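Uncharacterized protein (Actinomyces odontolyticus, PDB 4MJG) is of unknown function but belongs to the DUF4853 family and is probably made as a lipoprotein tethered to the cell surface. Local coordinates at residues P13-I18 with D113-L118; E19-R24 with A135-N140; Q61-V66 with G147-P152. All coordinates share one frame; numbering follows the deposited sequence.

Contact 1 of 3, residues P13-I18 with D113-L118. With SO4 (sulfate ion), chain C.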
ATOM      1  N   PRO A  13      -7.725   8.133 -19.471  1.00 69.03           N
ATOM      2  CA  PRO A  13      -7.101   9.362 -19.978  1.00 72.41           C
ATOM      3  C   PRO A  13      -7.126  10.529 -18.990  1.00 74.14           C
ATOM      4  O   PRO A  13      -6.209  11.345 -18.990  1.00 77.65           O
ATOM      5  CB  PRO A  13      -7.947   9.715 -21.216  1.00 69.76           C
ATOM      6  CG  PRO A  13      -8.699   8.477 -21.555  1.00 71.15           C
ATOM      7  CD  PRO A  13      -8.921   7.774 -20.252  1.00 72.40           C
ATOM      8  N   GLU A  14      -8.165  10.597 -18.162  1.00 75.94           N
ATOM      9  CA  GLU A  14      -8.364  11.722 -17.249  1.00 76.00           C
ATOM     10  C   GLU A  14      -7.642  11.554 -15.912  1.00 71.82           C
ATOM     11  O   GLU A  14      -7.695  12.444 -15.066  1.00 70.96           O
ATOM     12  CB  GLU A  14      -9.860  11.935 -17.012  1.00 82.71           C
ATOM     13  CG  GLU A  14     -10.645  12.242 -18.281  1.00 91.55           C
ATOM     14  CD  GLU A  14     -12.149  12.200 -18.076  1.00104.20           C
ATOM     15  OE1 GLU A  14     -12.601  12.176 -16.912  1.00112.02           O
ATOM     16  OE2 GLU A  14     -12.884  12.188 -19.086  1.00108.08           O
ATOM     17  N   ARG A  15      -6.978  10.418 -15.715  1.00 71.13           N
ATOM     18  CA  ARG A  15      -6.208  10.182 -14.495  1.00 71.38           C
ATOM     19  C   ARG A  15      -4.895  10.959 -14.532  1.00 69.97           C
ATOM     20  O   ARG A  15      -4.369  11.238 -15.603  1.00 77.71           O
ATOM     21  CB  ARG A  15      -5.915   8.687 -14.330  1.00 68.09           C
ATOM     22  CG  ARG A  15      -7.146   7.839 -14.060  1.00 67.05           C
ATOM     23  CD  ARG A  15      -6.823   6.354 -14.118  1.00 64.89           C
ATOM     24  NE  ARG A  15      -8.024   5.538 -14.302  1.00 62.16           N
ATOM     25  CZ  ARG A  15      -8.023   4.234 -14.583  1.00 55.99           C
ATOM     26  NH1 ARG A  15      -6.885   3.566 -14.713  1.00 53.29           N
ATOM     27  NH2 ARG A  15      -9.174   3.593 -14.744  1.00 52.92           N
ATOM     28  N   VAL A  16      -4.363  11.300 -13.362  1.00 67.71           N
ATOM     29  CA  VAL A  16      -3.053  11.951 -13.283  1.00 65.95           C
ATOM     30  C   VAL A  16      -1.972  11.004 -13.790  1.00 65.05           C
ATOM     31  O   VAL A  16      -2.171   9.789 -13.831  1.00 65.54           O
ATOM     32  CB  VAL A  16      -2.686  12.409 -11.847  1.00 68.23           C
ATOM     33  CG1 VAL A  16      -3.688  13.430 -11.331  1.00 68.57           C
ATOM     34  CG2 VAL A  16      -2.571  11.229 -10.885  1.00 73.06           C
ATOM     35  N   SER A  17      -0.827  11.561 -14.166  1.00 63.80           N
ATOM     36  CA  SER A  17       0.268  10.759 -14.701  1.00 58.23           C
ATOM     37  C   SER A  17       0.912   9.928 -13.598  1.00 55.57           C
ATOM     38  O   SER A  17       0.850  10.281 -12.419  1.00 58.40           O
ATOM     39  CB  SER A  17       1.328  11.643 -15.359  1.00 56.87           C
ATOM     40  OG  SER A  17       2.125  12.286 -14.381  1.00 60.70           O
ATOM     41  N   ILE A  18       1.530   8.824 -14.000  1.00 53.81           N
ATOM     42  CA  ILE A  18       2.274   7.961 -13.083  1.00 55.64           C
ATOM     43  C   ILE A  18       3.227   8.754 -12.183  1.00 57.49           C
ATOM     44  O   ILE A  18       3.317   8.489 -10.985  1.00 64.68           O
ATOM     45  CB  ILE A  18       3.051   6.859 -13.856  1.00 58.08           C
ATOM     46  CG1 ILE A  18       3.793   5.921 -12.896  1.00 55.43           C
ATOM     47  CG2 ILE A  18       4.022   7.460 -14.868  1.00 61.89           C
ATOM     48  CD1 ILE A  18       2.886   5.119 -11.987  1.00 55.78           C
ATOM     49  N   ASP A 113      -9.991   3.244  -4.450  1.00 60.35           N
ATOM     50  CA  ASP A 113      -9.964   4.675  -4.785  1.00 61.14           C
ATOM     51  C   ASP A 113     -10.783   4.958  -6.044  1.00 60.66           C
ATOM     52  O   ASP A 113     -11.202   4.036  -6.752  1.00 57.68           O
ATOM     53  CB  ASP A 113      -8.522   5.197  -4.939  1.00 58.82           C
ATOM     54  CG  ASP A 113      -7.749   4.513  -6.067  1.00 62.38           C
ATOM     55  OD1 ASP A 113      -8.323   4.308  -7.158  1.00 57.99           O
ATOM     56  OD2 ASP A 113      -6.554   4.188  -5.868  1.00 72.70           O
ATOM     57  N   ASN A 114     -10.999   6.240  -6.316  1.00 65.34           N
ATOM     58  CA  ASN A 114     -11.846   6.669  -7.440  1.00 74.89           C
ATOM     59  C   ASN A 114     -11.277   6.339  -8.827  1.00 69.51           C
ATOM     60  O   ASN A 114     -11.976   6.483  -9.831  1.00 63.90           O
ATOM     61  CB  ASN A 114     -12.197   8.168  -7.339  1.00 85.87           C
ATOM     62  CG  ASN A 114     -11.052   9.012  -6.797  1.00 97.96           C
ATOM     63  OD1 ASN A 114     -10.356   8.611  -5.856  1.00 96.67           O
ATOM     64  ND2 ASN A 114     -10.864  10.193  -7.376  1.00105.10           N
ATOM     65  N   TYR A 115     -10.021   5.892  -8.874  1.00 66.12           N
ATOM     66  CA  TYR A 115      -9.389   5.428 -10.116  1.00 62.88           C
ATOM     67  C   TYR A 115      -9.592   3.929 -10.348  1.00 61.00           C
ATOM     68  O   TYR A 115      -9.252   3.413 -11.411  1.00 61.86           O
ATOM     69  CB  TYR A 115      -7.884   5.717 -10.085  1.00 61.39           C
ATOM     70  CG  TYR A 115      -7.477   7.152 -10.333  1.00 61.40           C
ATOM     71  CD1 TYR A 115      -8.380   8.206 -10.196  1.00 68.92           C
ATOM     72  CD2 TYR A 115      -6.166   7.457 -10.689  1.00 66.44           C
ATOM     73  CE1 TYR A 115      -7.988   9.517 -10.427  1.00 73.13           C
ATOM     74  CE2 TYR A 115      -5.766   8.764 -10.916  1.00 70.43           C
ATOM     75  CZ  TYR A 115      -6.680   9.789 -10.785  1.00 67.55           C
ATOM     76  OH  TYR A 115      -6.281  11.080 -11.017  1.00 77.22           O
ATOM     77  N   GLY A 116     -10.143   3.230  -9.362  1.00 62.33           N
ATOM     78  CA  GLY A 116     -10.225   1.768  -9.414  1.00 59.74           C
ATOM     79  C   GLY A 116      -8.980   1.120  -8.829  1.00 59.15           C
ATOM     80  O   GLY A 116      -8.843  -0.109  -8.834  1.00 55.45           O
ATOM     81  N   GLY A 117      -8.076   1.957  -8.317  1.00 57.94           N
ATOM     82  CA  GLY A 117      -6.893   1.503  -7.616  1.00 57.22           C
ATOM     83  C   GLY A 117      -7.236   0.984  -6.242  1.00 60.62           C
ATOM     84  O   GLY A 117      -8.393   1.014  -5.829  1.00 66.77           O
ATOM     85  N   LEU A 118      -6.214   0.546  -5.518  1.00 71.98           N
ATOM     86  CA  LEU A 118      -6.401  -0.392  -4.427  1.00 77.68           C
ATOM     87  C   LEU A 118      -5.405  -0.201  -3.280  1.00 73.77           C
ATOM     88  O   LEU A 118      -4.246   0.154  -3.490  1.00 76.30           O
ATOM     89  CB  LEU A 118      -6.250  -1.802  -5.004  1.00 80.82           C
ATOM     90  CG  LEU A 118      -6.234  -2.994  -4.060  1.00 86.23           C
ATOM     91  CD1 LEU A 118      -7.644  -3.241  -3.575  1.00 93.63           C
ATOM     92  CD2 LEU A 118      -5.681  -4.233  -4.757  1.00 95.84           C
TER
HETATM   93  S   SO4 C 301      -6.692  -0.955 -13.869  1.00 78.71           S
HETATM   94  O1  SO4 C 301      -6.569   0.522 -13.846  1.00 67.28           O
HETATM   95  O2  SO4 C 301      -6.550  -1.518 -12.505  1.00 60.42           O
HETATM   96  O3  SO4 C 301      -8.030  -1.315 -14.388  1.00 94.46           O
HETATM   97  O4  SO4 C 301      -5.649  -1.512 -14.759  1.00 61.29           O

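Contact 2 of 3, residues E19-R24 with A135-N140. With SO4 (sulfate ion), chain C.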
ATOM      1  N   GLU A  19       3.911   9.737 -12.762  1.00 61.58           N
ATOM      2  CA  GLU A  19       4.881  10.544 -12.024  1.00 64.70           C
ATOM      3  C   GLU A  19       4.204  11.445 -10.993  1.00 64.56           C
ATOM      4  O   GLU A  19       4.724  11.629  -9.891  1.00 64.75           O
ATOM      5  CB  GLU A  19       5.710  11.385 -12.994  1.00 72.40           C
ATOM      6  CG  GLU A  19       6.591  10.561 -13.926  1.00 79.55           C
ATOM      7  CD  GLU A  19       6.514  11.027 -15.370  1.00 93.85           C
ATOM      8  OE1 GLU A  19       5.415  10.933 -15.972  1.00 87.71           O
ATOM      9  OE2 GLU A  19       7.553  11.481 -15.900  1.00 88.96           O
ATOM     10  N   GLU A  20       3.052  12.004 -11.360  1.00 63.93           N
ATOM     11  CA  GLU A  20       2.262  12.830 -10.446  1.00 67.84           C
ATOM     12  C   GLU A  20       1.732  11.986  -9.298  1.00 64.93           C
ATOM     13  O   GLU A  20       1.665  12.448  -8.154  1.00 72.42           O
ATOM     14  CB  GLU A  20       1.093  13.480 -11.200  1.00 71.70           C
ATOM     15  CG  GLU A  20       0.162  14.353 -10.358  1.00 74.57           C
ATOM     16  CD  GLU A  20       0.750  15.707  -9.999  1.00 71.59           C
ATOM     17  OE1 GLU A  20       1.928  15.970 -10.314  1.00 65.07           O
ATOM     18  OE2 GLU A  20       0.018  16.518  -9.390  1.00 78.48           O
ATOM     19  N   TYR A  21       1.358  10.749  -9.613  1.00 59.16           N
ATOM     20  CA  TYR A  21       0.809   9.832  -8.622  1.00 64.50           C
ATOM     21  C   TYR A  21       1.877   9.413  -7.619  1.00 61.24           C
ATOM     22  O   TYR A  21       1.647   9.423  -6.403  1.00 71.08           O
ATOM     23  CB  TYR A  21       0.244   8.601  -9.313  1.00 62.62           C
ATOM     24  CG  TYR A  21      -0.669   7.761  -8.454  1.00 64.94           C
ATOM     25  CD1 TYR A  21      -0.171   6.726  -7.670  1.00 64.26           C
ATOM     26  CD2 TYR A  21      -2.040   7.978  -8.455  1.00 70.20           C
ATOM     27  CE1 TYR A  21      -1.015   5.939  -6.899  1.00 71.02           C
ATOM     28  CE2 TYR A  21      -2.894   7.197  -7.691  1.00 69.28           C
ATOM     29  CZ  TYR A  21      -2.381   6.183  -6.913  1.00 68.64           C
ATOM     30  OH  TYR A  21      -3.240   5.412  -6.165  1.00 74.38           O
ATOM     31  N   ILE A  22       3.044   9.051  -8.138  1.00 55.33           N
ATOM     32  CA  ILE A  22       4.188   8.708  -7.297  1.00 58.46           C
ATOM     33  C   ILE A  22       4.547   9.875  -6.374  1.00 60.34           C
ATOM     34  O   ILE A  22       4.780   9.690  -5.173  1.00 61.29           O
ATOM     35  CB  ILE A  22       5.404   8.315  -8.163  1.00 52.43           C
ATOM     36  CG1 ILE A  22       5.172   6.928  -8.775  1.00 51.84           C
ATOM     37  CG2 ILE A  22       6.680   8.312  -7.336  1.00 51.22           C
ATOM     38  CD1 ILE A  22       6.152   6.547  -9.861  1.00 52.45           C
ATOM     39  N   SER A  23       4.566  11.073  -6.946  1.00 59.90           N
ATOM     40  CA  SER A  23       4.930  12.280  -6.214  1.00 63.43           C
ATOM     41  C   SER A  23       3.922  12.676  -5.124  1.00 66.47           C
ATOM     42  O   SER A  23       4.322  13.034  -4.013  1.00 62.24           O
ATOM     43  CB  SER A  23       5.106  13.438  -7.196  1.00 63.05           C
ATOM     44  OG  SER A  23       5.288  14.662  -6.513  1.00 68.76           O
ATOM     45  N   ARG A  24       2.627  12.590  -5.432  1.00 67.63           N
ATOM     46  CA  ARG A  24       1.590  13.211  -4.592  1.00 68.48           C
ATOM     47  C   ARG A  24       0.567  12.278  -3.931  1.00 71.15           C
ATOM     48  O   ARG A  24       0.077  12.582  -2.840  1.00 76.46           O
ATOM     49  CB  ARG A  24       0.881  14.292  -5.399  1.00 70.74           C
ATOM     50  CG  ARG A  24       1.673  15.594  -5.340  1.00 79.28           C
ATOM     51  CD  ARG A  24       1.453  16.564  -6.495  1.00 82.65           C
ATOM     52  NE  ARG A  24       0.136  17.213  -6.506  1.00 84.27           N
ATOM     53  CZ  ARG A  24      -0.264  18.175  -5.670  1.00 91.67           C
ATOM     54  NH1 ARG A  24       0.528  18.645  -4.705  1.00 99.82           N
ATOM     55  NH2 ARG A  24      -1.489  18.678  -5.800  1.00 91.26           N
ATOM     56  N   ALA A 135      -4.248   2.046  -9.767  1.00 55.07           N
ATOM     57  CA  ALA A 135      -4.858   1.778 -11.061  1.00 49.78           C
ATOM     58  C   ALA A 135      -3.816   2.039 -12.129  1.00 46.84           C
ATOM     59  O   ALA A 135      -2.755   2.595 -11.837  1.00 50.33           O
ATOM     60  CB  ALA A 135      -6.060   2.683 -11.270  1.00 50.92           C
ATOM     61  N   CYS A 136      -4.108   1.637 -13.360  1.00 52.40           N
ATOM     62  CA  CYS A 136      -3.205   1.895 -14.480  1.00 53.93           C
ATOM     63  C   CYS A 136      -3.222   3.389 -14.796  1.00 54.42           C
ATOM     64  O   CYS A 136      -4.289   3.990 -14.890  1.00 55.27           O
ATOM     65  CB  CYS A 136      -3.614   1.085 -15.709  1.00 57.98           C
ATOM     66  SG  CYS A 136      -2.330   0.941 -16.976  1.00 73.25           S
ATOM     67  N   LEU A 137      -2.042   3.985 -14.945  1.00 55.18           N
ATOM     68  CA  LEU A 137      -1.922   5.431 -15.121  1.00 55.14           C
ATOM     69  C   LEU A 137      -1.253   5.788 -16.445  1.00 55.35           C
ATOM     70  O   LEU A 137      -0.323   5.111 -16.873  1.00 52.81           O
ATOM     71  CB  LEU A 137      -1.124   6.031 -13.962  1.00 56.76           C
ATOM     72  CG  LEU A 137      -1.725   5.769 -12.579  1.00 60.16           C
ATOM     73  CD1 LEU A 137      -0.731   6.097 -11.476  1.00 62.19           C
ATOM     74  CD2 LEU A 137      -3.012   6.557 -12.397  1.00 66.09           C
ATOM     75  N   PRO A 138      -1.719   6.869 -17.097  1.00 59.15           N
ATOM     76  CA  PRO A 138      -1.114   7.299 -18.350  1.00 59.64           C
ATOM     77  C   PRO A 138       0.204   8.029 -18.132  1.00 59.32           C
ATOM     78  O   PRO A 138       0.541   8.372 -17.000  1.00 63.25           O
ATOM     79  CB  PRO A 138      -2.157   8.253 -18.920  1.00 60.44           C
ATOM     80  CG  PRO A 138      -2.782   8.862 -17.714  1.00 62.82           C
ATOM     81  CD  PRO A 138      -2.802   7.777 -16.675  1.00 60.12           C
ATOM     82  N   THR A 139       0.940   8.251 -19.216  1.00 63.37           N
ATOM     83  CA  THR A 139       2.169   9.039 -19.178  1.00 66.96           C
ATOM     84  C   THR A 139       2.595   9.461 -20.581  1.00 73.96           C
ATOM     85  O   THR A 139       2.275   8.795 -21.564  1.00 75.93           O
ATOM     86  CB  THR A 139       3.332   8.261 -18.527  1.00 65.09           C
ATOM     87  OG1 THR A 139       4.467   9.126 -18.387  1.00 71.89           O
ATOM     88  CG2 THR A 139       3.711   7.031 -19.357  1.00 60.46           C
ATOM     89  N   ASN A 140       3.327  10.565 -20.656  1.00 84.41           N
ATOM     90  CA  ASN A 140       3.942  11.005 -21.907  1.00 87.51           C
ATOM     91  C   ASN A 140       5.334  10.392 -22.113  1.00 82.92           C
ATOM     92  O   ASN A 140       6.001  10.677 -23.107  1.00 89.62           O
ATOM     93  CB  ASN A 140       4.021  12.536 -21.957  1.00 94.20           C
ATOM     94  CG  ASN A 140       4.912  13.121 -20.870  1.00111.40           C
ATOM     95  OD1 ASN A 140       5.403  12.411 -19.986  1.00123.63           O
ATOM     96  ND2 ASN A 140       5.117  14.430 -20.926  1.00117.36           N
TER
HETATM   97  S   SO4 C 301      -6.692  -0.955 -13.869  1.00 78.71           S
HETATM   98  O1  SO4 C 301      -6.569   0.522 -13.846  1.00 67.28           O
HETATM   99  O2  SO4 C 301      -6.550  -1.518 -12.505  1.00 60.42           O
HETATM  100  O3  SO4 C 301      -8.030  -1.315 -14.388  1.00 94.46           O
HETATM  101  O4  SO4 C 301      -5.649  -1.512 -14.759  1.00 61.29           O

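Contact 3 of 3, residues Q61-V66 with G147-P152. With SO4 (sulfate ion), chain C.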
ATOM      1  N   GLN A  61      -2.396   1.850 -22.744  1.00 62.89           N
ATOM      2  CA  GLN A  61      -1.166   1.365 -22.116  1.00 61.50           C
ATOM      3  C   GLN A  61      -0.593   2.430 -21.204  1.00 60.64           C
ATOM      4  O   GLN A  61      -0.667   3.624 -21.509  1.00 61.89           O
ATOM      5  CB  GLN A  61      -0.107   1.000 -23.157  1.00 64.07           C
ATOM      6  CG  GLN A  61      -0.216  -0.406 -23.708  1.00 73.63           C
ATOM      7  CD  GLN A  61       0.729  -0.631 -24.875  1.00 77.90           C
ATOM      8  OE1 GLN A  61       1.730  -1.338 -24.751  1.00 68.63           O
ATOM      9  NE2 GLN A  61       0.421  -0.017 -26.015  1.00 80.18           N
ATOM     10  N   GLY A  62      -0.000   1.996 -20.097  1.00 57.38           N
ATOM     11  CA  GLY A  62       0.604   2.919 -19.157  1.00 55.43           C
ATOM     12  C   GLY A  62       1.422   2.220 -18.094  1.00 56.86           C
ATOM     13  O   GLY A  62       2.095   1.224 -18.366  1.00 64.12           O
ATOM     14  N   TYR A  63       1.375   2.762 -16.882  1.00 53.08           N
ATOM     15  CA  TYR A  63       2.168   2.259 -15.780  1.00 53.25           C
ATOM     16  C   TYR A  63       1.355   2.206 -14.494  1.00 56.27           C
ATOM     17  O   TYR A  63       0.469   3.034 -14.260  1.00 58.33           O
ATOM     18  CB  TYR A  63       3.394   3.137 -15.563  1.00 54.29           C
ATOM     19  CG  TYR A  63       4.460   2.982 -16.615  1.00 52.94           C
ATOM     20  CD1 TYR A  63       5.225   1.825 -16.688  1.00 54.60           C
ATOM     21  CD2 TYR A  63       4.721   3.998 -17.522  1.00 55.22           C
ATOM     22  CE1 TYR A  63       6.218   1.681 -17.645  1.00 54.63           C
ATOM     23  CE2 TYR A  63       5.712   3.865 -18.480  1.00 58.88           C
ATOM     24  CZ  TYR A  63       6.457   2.703 -18.536  1.00 57.44           C
ATOM     25  OH  TYR A  63       7.448   2.559 -19.477  1.00 64.43           O
ATOM     26  N   ARG A  64       1.696   1.227 -13.665  1.00 52.22           N
ATOM     27  CA  ARG A  64       1.028   0.969 -12.408  1.00 54.84           C
ATOM     28  C   ARG A  64       2.081   1.040 -11.314  1.00 51.87           C
ATOM     29  O   ARG A  64       3.227   0.667 -11.541  1.00 48.13           O
ATOM     30  CB  ARG A  64       0.442  -0.437 -12.453  1.00 59.39           C
ATOM     31  CG  ARG A  64      -0.440  -0.794 -11.282  1.00 59.65           C
ATOM     32  CD  ARG A  64      -0.789  -2.275 -11.293  1.00 62.06           C
ATOM     33  NE  ARG A  64      -1.355  -2.719 -12.566  1.00 62.79           N
ATOM     34  CZ  ARG A  64      -2.585  -2.440 -12.996  1.00 59.89           C
ATOM     35  NH1 ARG A  64      -3.415  -1.686 -12.277  1.00 59.03           N
ATOM     36  NH2 ARG A  64      -2.984  -2.905 -14.173  1.00 56.91           N
ATOM     37  N   VAL A  65       1.702   1.498 -10.129  1.00 51.89           N
ATOM     38  CA  VAL A  65       2.650   1.553  -9.016  1.00 54.06           C
ATOM     39  C   VAL A  65       2.184   0.709  -7.823  1.00 57.35           C
ATOM     40  O   VAL A  65       1.131   0.961  -7.221  1.00 50.21           O
ATOM     41  CB  VAL A  65       2.994   3.007  -8.602  1.00 49.90           C
ATOM     42  CG1 VAL A  65       1.760   3.797  -8.189  1.00 55.96           C
ATOM     43  CG2 VAL A  65       4.031   3.018  -7.490  1.00 49.19           C
ATOM     44  N   VAL A  66       2.981  -0.315  -7.520  1.00 54.90           N
ATOM     45  CA  VAL A  66       2.838  -1.095  -6.303  1.00 49.29           C
ATOM     46  C   VAL A  66       3.664  -0.383  -5.239  1.00 49.30           C
ATOM     47  O   VAL A  66       4.853  -0.136  -5.442  1.00 57.03           O
ATOM     48  CB  VAL A  66       3.371  -2.534  -6.486  1.00 48.30           C
ATOM     49  CG1 VAL A  66       3.356  -3.291  -5.166  1.00 44.03           C
ATOM     50  CG2 VAL A  66       2.568  -3.276  -7.549  1.00 48.49           C
ATOM     51  N   GLY A 147      11.342   0.875 -14.952  1.00 63.85           N
ATOM     52  CA  GLY A 147      12.429   1.287 -14.075  1.00 65.17           C
ATOM     53  C   GLY A 147      12.893   2.722 -14.257  1.00 67.33           C
ATOM     54  O   GLY A 147      13.746   3.191 -13.501  1.00 73.86           O
ATOM     55  N   GLN A 148      12.353   3.423 -15.257  1.00 65.91           N
ATOM     56  CA  GLN A 148      12.743   4.813 -15.516  1.00 64.81           C
ATOM     57  C   GLN A 148      12.308   5.767 -14.398  1.00 62.21           C
ATOM     58  O   GLN A 148      12.915   6.816 -14.221  1.00 66.89           O
ATOM     59  CB  GLN A 148      12.198   5.299 -16.874  1.00 61.69           C
ATOM     60  CG  GLN A 148      10.698   5.560 -16.914  1.00 64.64           C
ATOM     61  CD  GLN A 148      10.182   5.867 -18.315  1.00 67.21           C
ATOM     62  OE1 GLN A 148      10.429   6.947 -18.853  1.00 72.25           O
ATOM     63  NE2 GLN A 148       9.451   4.925 -18.907  1.00 64.85           N
ATOM     64  N   PHE A 149      11.272   5.399 -13.646  1.00 60.36           N
ATOM     65  CA  PHE A 149      10.654   6.310 -12.674  1.00 56.56           C
ATOM     66  C   PHE A 149      11.268   6.210 -11.292  1.00 55.01           C
ATOM     67  O   PHE A 149      11.319   5.131 -10.716  1.00 54.52           O
ATOM     68  CB  PHE A 149       9.168   6.012 -12.550  1.00 57.35           C
ATOM     69  CG  PHE A 149       8.436   6.049 -13.855  1.00 64.11           C
ATOM     70  CD1 PHE A 149       8.164   7.259 -14.476  1.00 63.56           C
ATOM     71  CD2 PHE A 149       8.021   4.875 -14.463  1.00 63.24           C
ATOM     72  CE1 PHE A 149       7.489   7.295 -15.677  1.00 65.52           C
ATOM     73  CE2 PHE A 149       7.345   4.905 -15.665  1.00 64.04           C
ATOM     74  CZ  PHE A 149       7.078   6.117 -16.274  1.00 67.11           C
ATOM     75  N   VAL A 150      11.721   7.343 -10.761  1.00 60.20           N
ATOM     76  CA  VAL A 150      12.219   7.400  -9.389  1.00 62.63           C
ATOM     77  C   VAL A 150      11.062   7.168  -8.435  1.00 59.22           C
ATOM     78  O   VAL A 150       9.946   7.606  -8.696  1.00 56.75           O
ATOM     79  CB  VAL A 150      12.890   8.752  -9.040  1.00 67.44           C
ATOM     80  CG1 VAL A 150      14.087   8.998  -9.943  1.00 71.51           C
ATOM     81  CG2 VAL A 150      11.900   9.913  -9.118  1.00 70.64           C
ATOM     82  N   LEU A 151      11.347   6.488  -7.330  1.00 60.41           N
ATOM     83  CA  LEU A 151      10.347   6.191  -6.310  1.00 56.15           C
ATOM     84  C   LEU A 151      10.747   6.830  -4.988  1.00 54.40           C
ATOM     85  O   LEU A 151      11.929   7.033  -4.729  1.00 58.51           O
ATOM     86  CB  LEU A 151      10.220   4.683  -6.143  1.00 55.11           C
ATOM     87  CG  LEU A 151       9.586   3.971  -7.339  1.00 52.14           C
ATOM     88  CD1 LEU A 151       9.970   2.503  -7.369  1.00 52.77           C
ATOM     89  CD2 LEU A 151       8.078   4.144  -7.316  1.00 56.91           C
ATOM     90  N   PRO A 152       9.760   7.154  -4.143  1.00 57.75           N
ATOM     91  CA  PRO A 152      10.084   7.905  -2.942  1.00 59.16           C
ATOM     92  C   PRO A 152      10.815   7.052  -1.928  1.00 63.05           C
ATOM     93  O   PRO A 152      10.534   5.859  -1.806  1.00 62.56           O
ATOM     94  CB  PRO A 152       8.711   8.312  -2.404  1.00 59.39           C
ATOM     95  CG  PRO A 152       7.800   7.237  -2.865  1.00 58.18           C
ATOM     96  CD  PRO A 152       8.348   6.729  -4.170  1.00 55.91           C
TER
HETATM   97  S   SO4 C 301      -6.692  -0.955 -13.869  1.00 78.71           S
HETATM   98  O1  SO4 C 301      -6.569   0.522 -13.846  1.00 67.28           O
HETATM   99  O2  SO4 C 301      -6.550  -1.518 -12.505  1.00 60.42           O
HETATM  100  O3  SO4 C 301      -8.030  -1.315 -14.388  1.00 94.46           O
HETATM  101  O4  SO4 C 301      -5.649  -1.512 -14.759  1.00 61.29           O

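Contact 1 of 3, residues P13-I18 with D113-L118
Arg15 lies along the phenol of Tyr115, its aliphatic stem layered on the ring. Arg15 CB starts near the hydroxyl end, 3.4 Å from Tyr115 CE2. Arg15 CG follows over the centre of one face, 3.6 Å from the centroid of the Tyr115 ring, in a CH-pi contact. Arg15 CD continues toward the root of the ring, reaching 3.7 Å from Tyr115 CD2. With CG set beside the backbone N (chi1 -67°) and the chain extended from there to NE, the two side chains run in opposite directions, and the guanidinium ends up with Tyr115 O over one of its faces. NE bonds to Val10 O. Arg15 NH1 serves Cys136 O and also sulfate O1, the latter at 3.2 Å. Tyr115 OH accepts a hydrogen bond from Val16 N (3.0 Å, 164°), while Val16 CG1 packs beside the same oxygen. Tyr115 is presented by the type I beta turn Asp113-Gly116, which links strands 107-113 and 118-123. Here Asp113 OD1 takes Tyr115 N, an Asx turn, and Gly117 N from opposite faces of its carboxylate. Were the phenol of Tyr115 replaced by an alanine, Val16 N would probably lose its acceptor and the Arg15 stem its aromatic face, although the guanidinium would keep its carbonyl partners. Arginine thus suits its place by being two-natured: a greasy stem for the aromatic face, and a charged end for carbonyls and an anion at the surface.

Contact 2 of 3, residues E19-R24 with A135-N140
The ring of Tyr21 receives Leu137 at its root: Leu137 CD1 lies 3.5 Å from Tyr21 CG and touches Tyr21 CB as well, the two side chains crossing at about a right angle. Val65, from strand 62-73, also packs against this ring. The other flat group, the carboxylate of Glu19, is met from above its plane, 43° out of it, where Thr139 OG1 donates to Glu19 OE1 at 3.2 Å. That hydroxyl has a second and stronger partner, accepting from Lys141 N two residues on, as in an ST turn. A threonine suits this place because one oxygen can donate to the helix and accept from its own loop. The contact sets helix 18-24 against the chain that leaves strand 127-133 and runs on beside strand 62-73 of the antiparallel sheet, where the backbone of Leu137 bonds to that of Tyr63. The CB of Tyr21 leaves the helix toward the loop, and with CG anti to the backbone N (chi1 -164°) the ring runs on past Leu137 CD1 to Ser134 and Asp113. Cys136, in a disulfide with Cys55, lies further along the same loop, and Cys136 N gives its hydrogen to sulfate O1 in a nearly straight bond of 2.7 Å.

Contact 3 of 3, residues Q61-V66 with G147-P152
Strand 62-73, an inner strand of the antiparallel sheet, meets the loop before helix 154-157 through a T-shaped aromatic pair: the edge of Phe149 points at the face of Tyr63. The ring centroids are 4.7 Å apart and the planes stand at 76°. Phe149 CE2 leads, lying over the centre of the tyrosine ring and 3.3 Å from Tyr63 CD2. Over one face of the Phe149 ring lies CG of its neighbour Gln148. From there the glutamine chain extends to bring Gln148 NE2 within 3.2 Å of Tyr63 OH, its amide plane nearly upright to the tyrosine ring (82°). Both polar ends look mainly to the connecting loop: Tyr63 OH bonds with Pro142 O and Asp145 N, and Gln148 NE2 with Pro142 O and Asp145 O. Two residues further along each segment, Val65 CG2 and Leu151 CD2 pack at 4.2 Å. Arg64 points to the other side of the strand, where NH1 and NH2 hold the sulfate, Arg64 NH2 reaching sulfate O4 at 3.1 Å. Tyrosine therefore suits a buried place that still needs a polar tip: its face takes the weakly positive edge of another ring, while its hydroxyl, at the end of a buried side chain, finds partners in Pro142 O and Asp145 N of the loop.

Overall arrangement
Contact 3 is buried, contact 2 partly so, and contact 1 lies at the surface. The chemistry follows this order: aromatic and aliphatic packing in contact 3, a mixture of leucine-tyrosine packing and a single polar bond in contact 2, and an arginine-tyrosine layer with a backbone-to-phenol bond in contact 1. Residues 13-18 lead into the helix of contact 2, and Ile18 packs on Tyr63, Val65 and Phe149 of contact 3. The chain 135-140 lies between, bonded to 13-18 through Ile18 N and Pro138 O. All three contacts touch one sulfate, probably from the crystallisation liquor, which Arg15, Arg64 and the backbone of Cys136 hold together.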